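Local coordinates for lysine/ornithine decarboxylase (Vibrio vulnificus, PDB 2PLJ), which decarboxylates lysine and ornithine, probably through pyridoxal phosphate chemistry as in its beta/alpha-barrel relatives, yielding cadaverine and putrescine, at residues A55-Y69 / F294-V306. Sequence-based numbering, arbitrary orientation.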
ATOM      1  N   ALA A  55      -0.671  -3.412 -20.686  1.00 19.87           N
ATOM      2  CA  ALA A  55       0.120  -2.889 -19.568  1.00 18.10           C
ATOM      3  C   ALA A  55      -0.779  -2.366 -18.446  1.00 17.49           C
ATOM      4  O   ALA A  55      -1.932  -2.023 -18.692  1.00 18.82           O
ATOM      5  CB  ALA A  55       1.053  -1.778 -20.086  1.00 16.63           C
ATOM      6  N   PRO A  56      -0.260  -2.271 -17.215  1.00 16.90           N
ATOM      7  CA  PRO A  56       1.101  -2.657 -16.814  1.00 15.45           C
ATOM      8  C   PRO A  56       1.241  -4.156 -16.508  1.00 14.94           C
ATOM      9  O   PRO A  56       0.246  -4.834 -16.216  1.00 14.15           O
ATOM     10  CB  PRO A  56       1.340  -1.832 -15.536  1.00 16.29           C
ATOM     11  CG  PRO A  56      -0.025  -1.681 -14.928  1.00 16.72           C
ATOM     12  CD  PRO A  56      -1.042  -1.742 -16.080  1.00 16.97           C
ATOM     13  N   LEU A  57       2.480  -4.641 -16.562  1.00 13.66           N
ATOM     14  CA  LEU A  57       2.790  -6.078 -16.390  1.00 12.75           C
ATOM     15  C   LEU A  57       3.966  -6.236 -15.462  1.00 13.23           C
ATOM     16  O   LEU A  57       4.804  -5.322 -15.352  1.00 12.83           O
ATOM     17  CB  LEU A  57       3.194  -6.695 -17.740  1.00 13.17           C
ATOM     18  CG  LEU A  57       2.186  -6.709 -18.871  1.00 14.68           C
ATOM     19  CD1 LEU A  57       2.809  -7.270 -20.144  1.00 16.48           C
ATOM     20  CD2 LEU A  57       0.905  -7.463 -18.471  1.00 17.76           C
ATOM     21  N   LEU A  58       4.061  -7.414 -14.848  1.00 12.08           N
ATOM     22  CA  LEU A  58       5.262  -7.851 -14.149  1.00 12.71           C
ATOM     23  C   LEU A  58       5.690  -9.180 -14.806  1.00 13.79           C
ATOM     24  O   LEU A  58       4.925 -10.150 -14.792  1.00 15.51           O
ATOM     25  CB  LEU A  58       4.957  -8.051 -12.671  1.00 13.30           C
ATOM     26  CG  LEU A  58       4.640  -6.761 -11.912  1.00 13.47           C
ATOM     27  CD1 LEU A  58       4.040  -7.101 -10.578  1.00 16.15           C
ATOM     28  CD2 LEU A  58       5.912  -5.946 -11.673  1.00 15.92           C
ATOM     29  N   LEU A  59       6.882  -9.207 -15.396  1.00 12.83           N
ATOM     30  CA  LEU A  59       7.371 -10.406 -16.071  1.00 12.69           C
ATOM     31  C   LEU A  59       8.227 -11.214 -15.094  1.00 12.37           C
ATOM     32  O   LEU A  59       9.296 -10.766 -14.683  1.00 12.31           O
ATOM     33  CB  LEU A  59       8.154 -10.063 -17.349  1.00 12.43           C
ATOM     34  CG  LEU A  59       7.431  -9.131 -18.336  1.00 14.12           C
ATOM     35  CD1 LEU A  59       8.322  -8.896 -19.558  1.00 13.91           C
ATOM     36  CD2 LEU A  59       6.057  -9.727 -18.729  1.00 14.71           C
ATOM     37  N   LEU A  60       7.740 -12.387 -14.738  1.00 12.39           N
ATOM     38  CA  LEU A  60       8.419 -13.263 -13.785  1.00 12.84           C
ATOM     39  C   LEU A  60       9.165 -14.373 -14.528  1.00 13.55           C
ATOM     40  O   LEU A  60       8.574 -15.175 -15.263  1.00 12.62           O
ATOM     41  CB  LEU A  60       7.379 -13.879 -12.843  1.00 13.23           C
ATOM     42  CG  LEU A  60       7.849 -15.097 -12.025  1.00 12.26           C
ATOM     43  CD1 LEU A  60       8.972 -14.622 -11.055  1.00 15.33           C
ATOM     44  CD2 LEU A  60       6.643 -15.688 -11.257  1.00 14.68           C
ATOM     45  N   ASP A  61      10.477 -14.400 -14.333  1.00 12.84           N
ATOM     46  CA  ASP A  61      11.306 -15.381 -15.042  1.00 12.89           C
ATOM     47  C   ASP A  61      11.740 -16.468 -14.048  1.00 12.01           C
ATOM     48  O   ASP A  61      12.625 -16.237 -13.185  1.00 12.89           O
ATOM     49  CB  ASP A  61      12.526 -14.697 -15.677  1.00 13.36           C
ATOM     50  CG  ASP A  61      13.401 -15.674 -16.483  1.00 14.59           C
ATOM     51  OD1 ASP A  61      13.099 -16.894 -16.485  1.00 14.79           O
ATOM     52  OD2 ASP A  61      14.405 -15.208 -17.094  1.00 14.91           O
ATOM     53  N   CYS A  62      11.117 -17.662 -14.144  1.00 12.15           N
ATOM     54  CA  CYS A  62      11.451 -18.774 -13.218  1.00 13.17           C
ATOM     55  C   CYS A  62      12.910 -19.250 -13.293  1.00 12.87           C
ATOM     56  O   CYS A  62      13.411 -19.855 -12.356  1.00 13.59           O
ATOM     57  CB  CYS A  62      10.520 -19.965 -13.434  1.00 13.29           C
ATOM     58  SG  CYS A  62       8.814 -19.497 -13.000  1.00 16.17           S
ATOM     59  N   ASP A  63      13.568 -19.007 -14.421  1.00 13.19           N
ATOM     60  CA  ASP A  63      15.003 -19.349 -14.540  1.00 13.55           C
ATOM     61  C   ASP A  63      15.801 -18.553 -13.510  1.00 12.87           C
ATOM     62  O   ASP A  63      16.777 -19.048 -12.917  1.00 13.56           O
ATOM     63  CB  ASP A  63      15.508 -19.017 -15.952  1.00 12.79           C
ATOM     64  CG  ASP A  63      15.041 -20.013 -16.999  1.00 16.08           C
ATOM     65  OD1 ASP A  63      14.793 -21.207 -16.672  1.00 16.50           O
ATOM     66  OD2 ASP A  63      14.986 -19.600 -18.176  1.00 18.69           O
ATOM     67  N   VAL A  64      15.387 -17.315 -13.277  1.00 12.37           N
ATOM     68  CA  VAL A  64      16.124 -16.443 -12.345  1.00 12.61           C
ATOM     69  C   VAL A  64      15.839 -16.881 -10.903  1.00 12.22           C
ATOM     70  O   VAL A  64      16.734 -16.901 -10.074  1.00 12.18           O
ATOM     71  CB  VAL A  64      15.807 -14.942 -12.582  1.00 12.70           C
ATOM     72  CG1 VAL A  64      16.486 -14.065 -11.506  1.00 13.61           C
ATOM     73  CG2 VAL A  64      16.290 -14.514 -13.987  1.00 13.08           C
ATOM     74  N   ILE A  65      14.595 -17.291 -10.634  1.00 12.08           N
ATOM     75  CA  ILE A  65      14.252 -17.904  -9.326  1.00 11.61           C
ATOM     76  C   ILE A  65      15.238 -19.073  -9.043  1.00 11.37           C
ATOM     77  O   ILE A  65      15.863 -19.138  -7.972  1.00 12.09           O
ATOM     78  CB  ILE A  65      12.772 -18.417  -9.309  1.00 11.28           C
ATOM     79  CG1 ILE A  65      11.754 -17.235  -9.443  1.00 12.16           C
ATOM     80  CG2 ILE A  65      12.516 -19.260  -8.022  1.00 12.22           C
ATOM     81  CD1 ILE A  65      11.839 -16.153  -8.324  1.00 13.46           C
ATOM     82  N   ARG A  66      15.362 -19.974  -9.999  1.00 11.37           N
ATOM     83  CA  ARG A  66      16.297 -21.106  -9.833  1.00 12.31           C
ATOM     84  C   ARG A  66      17.761 -20.641  -9.700  1.00 12.43           C
ATOM     85  O   ARG A  66      18.489 -21.143  -8.832  1.00 12.51           O
ATOM     86  CB  ARG A  66      16.126 -22.095 -10.974  1.00 12.75           C
ATOM     87  CG  ARG A  66      14.828 -22.889 -10.901  1.00 11.54           C
ATOM     88  CD  ARG A  66      14.792 -23.939 -12.024  1.00 12.83           C
ATOM     89  NE  ARG A  66      14.537 -23.297 -13.316  1.00 12.48           N
ATOM     90  CZ  ARG A  66      13.331 -23.167 -13.856  1.00 14.45           C
ATOM     91  NH1 ARG A  66      12.247 -23.662 -13.237  1.00 13.63           N
ATOM     92  NH2 ARG A  66      13.222 -22.568 -15.032  1.00 12.76           N
ATOM     93  N   GLN A  67      18.193 -19.735 -10.571  1.00 12.64           N
ATOM     94  CA  GLN A  67      19.566 -19.192 -10.489  1.00 12.97           C
ATOM     95  C   GLN A  67      19.901 -18.645  -9.107  1.00 12.63           C
ATOM     96  O   GLN A  67      20.992 -18.906  -8.550  1.00 12.03           O
ATOM     97  CB  GLN A  67      19.729 -18.059 -11.497  1.00 13.46           C
ATOM     98  CG  GLN A  67      19.905 -18.574 -12.913  1.00 19.09           C
ATOM     99  CD  GLN A  67      19.698 -17.482 -13.947  1.00 23.86           C
ATOM    100  OE1 GLN A  67      20.005 -16.299 -13.696  1.00 26.89           O
ATOM    101  NE2 GLN A  67      19.184 -17.868 -15.117  1.00 26.84           N
ATOM    102  N   GLN A  68      18.988 -17.827  -8.585  1.00 12.39           N
ATOM    103  CA  GLN A  68      19.200 -17.202  -7.283  1.00 12.50           C
ATOM    104  C   GLN A  68      19.260 -18.259  -6.159  1.00 12.74           C
ATOM    105  O   GLN A  68      20.178 -18.237  -5.325  1.00 12.73           O
ATOM    106  CB  GLN A  68      18.131 -16.128  -7.022  1.00 12.18           C
ATOM    107  CG  GLN A  68      18.215 -14.941  -7.938  1.00 12.42           C
ATOM    108  CD  GLN A  68      19.571 -14.257  -7.846  1.00 16.06           C
ATOM    109  OE1 GLN A  68      20.409 -14.384  -8.757  1.00 16.08           O
ATOM    110  NE2 GLN A  68      19.814 -13.568  -6.748  1.00 15.20           N
ATOM    111  N   TYR A  69      18.308 -19.191  -6.169  1.00 12.39           N
ATOM    112  CA  TYR A  69      18.312 -20.276  -5.173  1.00 12.43           C
ATOM    113  C   TYR A  69      19.641 -21.043  -5.225  1.00 13.43           C
ATOM    114  O   TYR A  69      20.288 -21.275  -4.194  1.00 12.93           O
ATOM    115  CB  TYR A  69      17.159 -21.244  -5.414  1.00 13.36           C
ATOM    116  CG  TYR A  69      17.147 -22.381  -4.420  1.00 12.89           C
ATOM    117  CD1 TYR A  69      16.580 -22.214  -3.159  1.00 14.54           C
ATOM    118  CD2 TYR A  69      17.681 -23.631  -4.753  1.00 15.48           C
ATOM    119  CE1 TYR A  69      16.593 -23.268  -2.218  1.00 16.44           C
ATOM    120  CE2 TYR A  69      17.682 -24.692  -3.813  1.00 16.34           C
ATOM    121  CZ  TYR A  69      17.129 -24.493  -2.567  1.00 15.18           C
ATOM    122  OH  TYR A  69      17.132 -25.537  -1.647  1.00 14.62           O
ATOM    123  N   PHE A 294      16.473 -12.200  -1.752  1.00 14.09           N
ATOM    124  CA  PHE A 294      17.571 -12.639  -2.618  1.00 14.45           C
ATOM    125  C   PHE A 294      17.076 -13.563  -3.732  1.00 13.86           C
ATOM    126  O   PHE A 294      17.547 -13.516  -4.860  1.00 13.83           O
ATOM    127  CB  PHE A 294      18.669 -13.335  -1.783  1.00 14.72           C
ATOM    128  CG  PHE A 294      19.895 -13.671  -2.597  1.00 14.81           C
ATOM    129  CD1 PHE A 294      20.915 -12.723  -2.782  1.00 15.01           C
ATOM    130  CD2 PHE A 294      19.994 -14.917  -3.243  1.00 14.29           C
ATOM    131  CE1 PHE A 294      22.027 -13.016  -3.579  1.00 15.18           C
ATOM    132  CE2 PHE A 294      21.116 -15.249  -4.029  1.00 14.15           C
ATOM    133  CZ  PHE A 294      22.137 -14.303  -4.202  1.00 15.86           C
ATOM    134  N   ILE A 295      16.076 -14.380  -3.406  1.00 13.93           N
ATOM    135  CA  ILE A 295      15.574 -15.338  -4.374  1.00 14.96           C
ATOM    136  C   ILE A 295      14.667 -14.696  -5.436  1.00 14.62           C
ATOM    137  O   ILE A 295      14.795 -15.014  -6.639  1.00 15.15           O
ATOM    138  CB  ILE A 295      14.874 -16.545  -3.646  1.00 15.43           C
ATOM    139  CG1 ILE A 295      15.946 -17.419  -2.973  1.00 17.10           C
ATOM    140  CG2 ILE A 295      14.094 -17.448  -4.634  1.00 14.06           C
ATOM    141  CD1 ILE A 295      15.364 -18.436  -2.018  1.00 22.02           C
ATOM    142  N   CYS A 296      13.762 -13.816  -4.998  1.00 13.95           N
ATOM    143  CA  CYS A 296      12.721 -13.290  -5.909  1.00 13.81           C
ATOM    144  C   CYS A 296      13.032 -11.949  -6.533  1.00 13.37           C
ATOM    145  O   CYS A 296      12.581 -11.681  -7.633  1.00 13.99           O
ATOM    146  CB  CYS A 296      11.332 -13.235  -5.251  1.00 15.44           C
ATOM    147  SG  CYS A 296      11.309 -12.278  -3.741  1.00 16.51           S
ATOM    148  N   ALA A 297      13.783 -11.097  -5.828  1.00 13.02           N
ATOM    149  CA  ALA A 297      13.897  -9.711  -6.330  1.00 13.81           C
ATOM    150  C   ALA A 297      14.352  -9.595  -7.815  1.00 13.85           C
ATOM    151  O   ALA A 297      13.739  -8.851  -8.585  1.00 13.67           O
ATOM    152  CB  ALA A 297      14.779  -8.828  -5.398  1.00 13.08           C
ATOM    153  N   PRO A 298      15.444 -10.290  -8.195  1.00 12.90           N
ATOM    154  CA  PRO A 298      15.979 -10.126  -9.576  1.00 13.51           C
ATOM    155  C   PRO A 298      15.130 -10.783 -10.646  1.00 12.16           C
ATOM    156  O   PRO A 298      15.368 -10.567 -11.852  1.00 13.05           O
ATOM    157  CB  PRO A 298      17.331 -10.837  -9.498  1.00 12.60           C
ATOM    158  CG  PRO A 298      17.683 -10.855  -8.009  1.00 15.44           C
ATOM    159  CD  PRO A 298      16.343 -11.110  -7.357  1.00 14.58           C
ATOM    160  N   ALA A 299      14.147 -11.569 -10.225  1.00 12.03           N
ATOM    161  CA  ALA A 299      13.407 -12.433 -11.149  1.00 12.42           C
ATOM    162  C   ALA A 299      12.233 -11.727 -11.841  1.00 12.61           C
ATOM    163  O   ALA A 299      11.587 -12.335 -12.721  1.00 13.92           O
ATOM    164  CB  ALA A 299      12.921 -13.700 -10.421  1.00 12.25           C
ATOM    165  N   VAL A 300      11.960 -10.478 -11.479  1.00 13.34           N
ATOM    166  CA  VAL A 300      10.785  -9.801 -12.030  1.00 13.78           C
ATOM    167  C   VAL A 300      11.198  -8.483 -12.682  1.00 13.89           C
ATOM    168  O   VAL A 300      12.004  -7.732 -12.121  1.00 13.43           O
ATOM    169  CB  VAL A 300       9.667  -9.569 -10.948  1.00 14.74           C
ATOM    170  CG1 VAL A 300       8.502  -8.743 -11.512  1.00 15.33           C
ATOM    171  CG2 VAL A 300       9.177 -10.922 -10.359  1.00 13.84           C
ATOM    172  N   THR A 301      10.646  -8.227 -13.861  1.00 14.00           N
ATOM    173  CA  THR A 301      10.835  -6.963 -14.578  1.00 14.44           C
ATOM    174  C   THR A 301       9.483  -6.292 -14.723  1.00 14.48           C
ATOM    175  O   THR A 301       8.533  -6.944 -15.161  1.00 14.87           O
ATOM    176  CB  THR A 301      11.371  -7.293 -15.980  1.00 14.43           C
ATOM    177  OG1 THR A 301      12.599  -8.019 -15.837  1.00 16.97           O
ATOM    178  CG2 THR A 301      11.633  -5.981 -16.780  1.00 16.67           C
ATOM    179  N   SER A 302       9.376  -5.014 -14.368  1.00 13.83           N
ATOM    180  CA  SER A 302       8.079  -4.330 -14.475  1.00 14.31           C
ATOM    181  C   SER A 302       8.002  -3.619 -15.816  1.00 14.54           C
ATOM    182  O   SER A 302       9.024  -3.195 -16.349  1.00 14.34           O
ATOM    183  CB  SER A 302       7.866  -3.319 -13.347  1.00 14.77           C
ATOM    184  OG  SER A 302       8.866  -2.287 -13.394  1.00 15.81           O
ATOM    185  N   VAL A 303       6.778  -3.518 -16.338  1.00 14.71           N
ATOM    186  CA  VAL A 303       6.538  -2.836 -17.599  1.00 14.96           C
ATOM    187  C   VAL A 303       5.332  -1.934 -17.381  1.00 15.99           C
ATOM    188  O   VAL A 303       4.232  -2.410 -17.038  1.00 15.79           O
ATOM    189  CB  VAL A 303       6.259  -3.840 -18.770  1.00 15.29           C
ATOM    190  CG1 VAL A 303       6.066  -3.077 -20.094  1.00 14.86           C
ATOM    191  CG2 VAL A 303       7.376  -4.874 -18.887  1.00 16.30           C
ATOM    192  N   ALA A 304       5.545  -0.630 -17.541  1.00 14.91           N
ATOM    193  CA  ALA A 304       4.432   0.338 -17.502  1.00 16.02           C
ATOM    194  C   ALA A 304       4.407   1.130 -18.784  1.00 16.21           C
ATOM    195  O   ALA A 304       5.398   1.179 -19.508  1.00 16.31           O
ATOM    196  CB  ALA A 304       4.596   1.292 -16.310  1.00 16.63           C
ATOM    197  N   SER A 305       3.255   1.719 -19.076  1.00 16.51           N
ATOM    198  CA  SER A 305       3.103   2.519 -20.281  1.00 16.62           C
ATOM    199  C   SER A 305       2.671   3.935 -19.945  1.00 16.64           C
ATOM    200  O   SER A 305       2.062   4.191 -18.893  1.00 16.13           O
ATOM    201  CB  SER A 305       2.142   1.835 -21.261  1.00 17.41           C
ATOM    202  OG  SER A 305       0.782   2.083 -20.945  1.00 18.04           O
ATOM    203  N   VAL A 306       2.991   4.853 -20.849  1.00 15.72           N
ATOM    204  CA  VAL A 306       2.691   6.279 -20.654  1.00 15.46           C
ATOM    205  C   VAL A 306       1.223   6.535 -21.069  1.00 15.87           C
ATOM    206  O   VAL A 306       0.858   6.341 -22.234  1.00 15.79           O
ATOM    207  CB  VAL A 306       3.619   7.167 -21.523  1.00 15.35           C
ATOM    208  CG1 VAL A 306       3.233   8.622 -21.395  1.00 14.41           C
ATOM    209  CG2 VAL A 306       5.086   6.964 -21.133  1.00 14.60           C
TER
HETATM  210  O   HOH W   1      12.064 -10.729 -15.541  1.00 20.05           O
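Gln-68 reaches across from helix 62-75 and lays its amide nitrogen against the ring of Phe-294, a side chain about 6 Å from the bound cofactor-putrescine adduct: NE2 stands 3.4 Å above the ring plane, offset toward the rim, with the amide and ring planes 34° apart. The same NE2 donates to Phe-294 O at 3.0 Å, a nearly straight bond (170°) that lies in the amide plane and fixes its rotation. CB and CG already run past Phe-294 O, and a bend at chi2 (-58°) turns CD and NE2 back toward it, while Pro-298 CG packs beside the amide. About one turn earlier in the helix, Ile-65 CD1 is pressed to 3.4 Å from Ala-299 CB, tighter than normal packing, and Val-64 CG1 sits 3.5 Å from Ala-299 CA. Ile-295 O is buried here without a polar partner.

In this fold, a PLP-binding beta/alpha barrel joined to a beta domain, the chain passes between the two parts twice: strand 57-61 leads into helix 62-75, and helix 293-296 into strand 300-312. The strands pair antiparallel, with Asp-61 N to Ala-299 O (2.8 Å) the last rung before helix 62-75. Asp-61 N-caps it, OD1 accepting from Asp-63 N and also bonded to Asn-408 ND2.

Along the ladder, side chains alternate between the two faces. On one, Val-300 is straddled, its CG1 meeting Leu-58 CD2 and its CG2 meeting Leu-60 CD1, each at 3.8 Å; on the other, the Leu-59 side chain slants across that of Val-303, CD1 to CG2 4.2 Å. Strand 403-407 pairs with the far edge of strand 57-61.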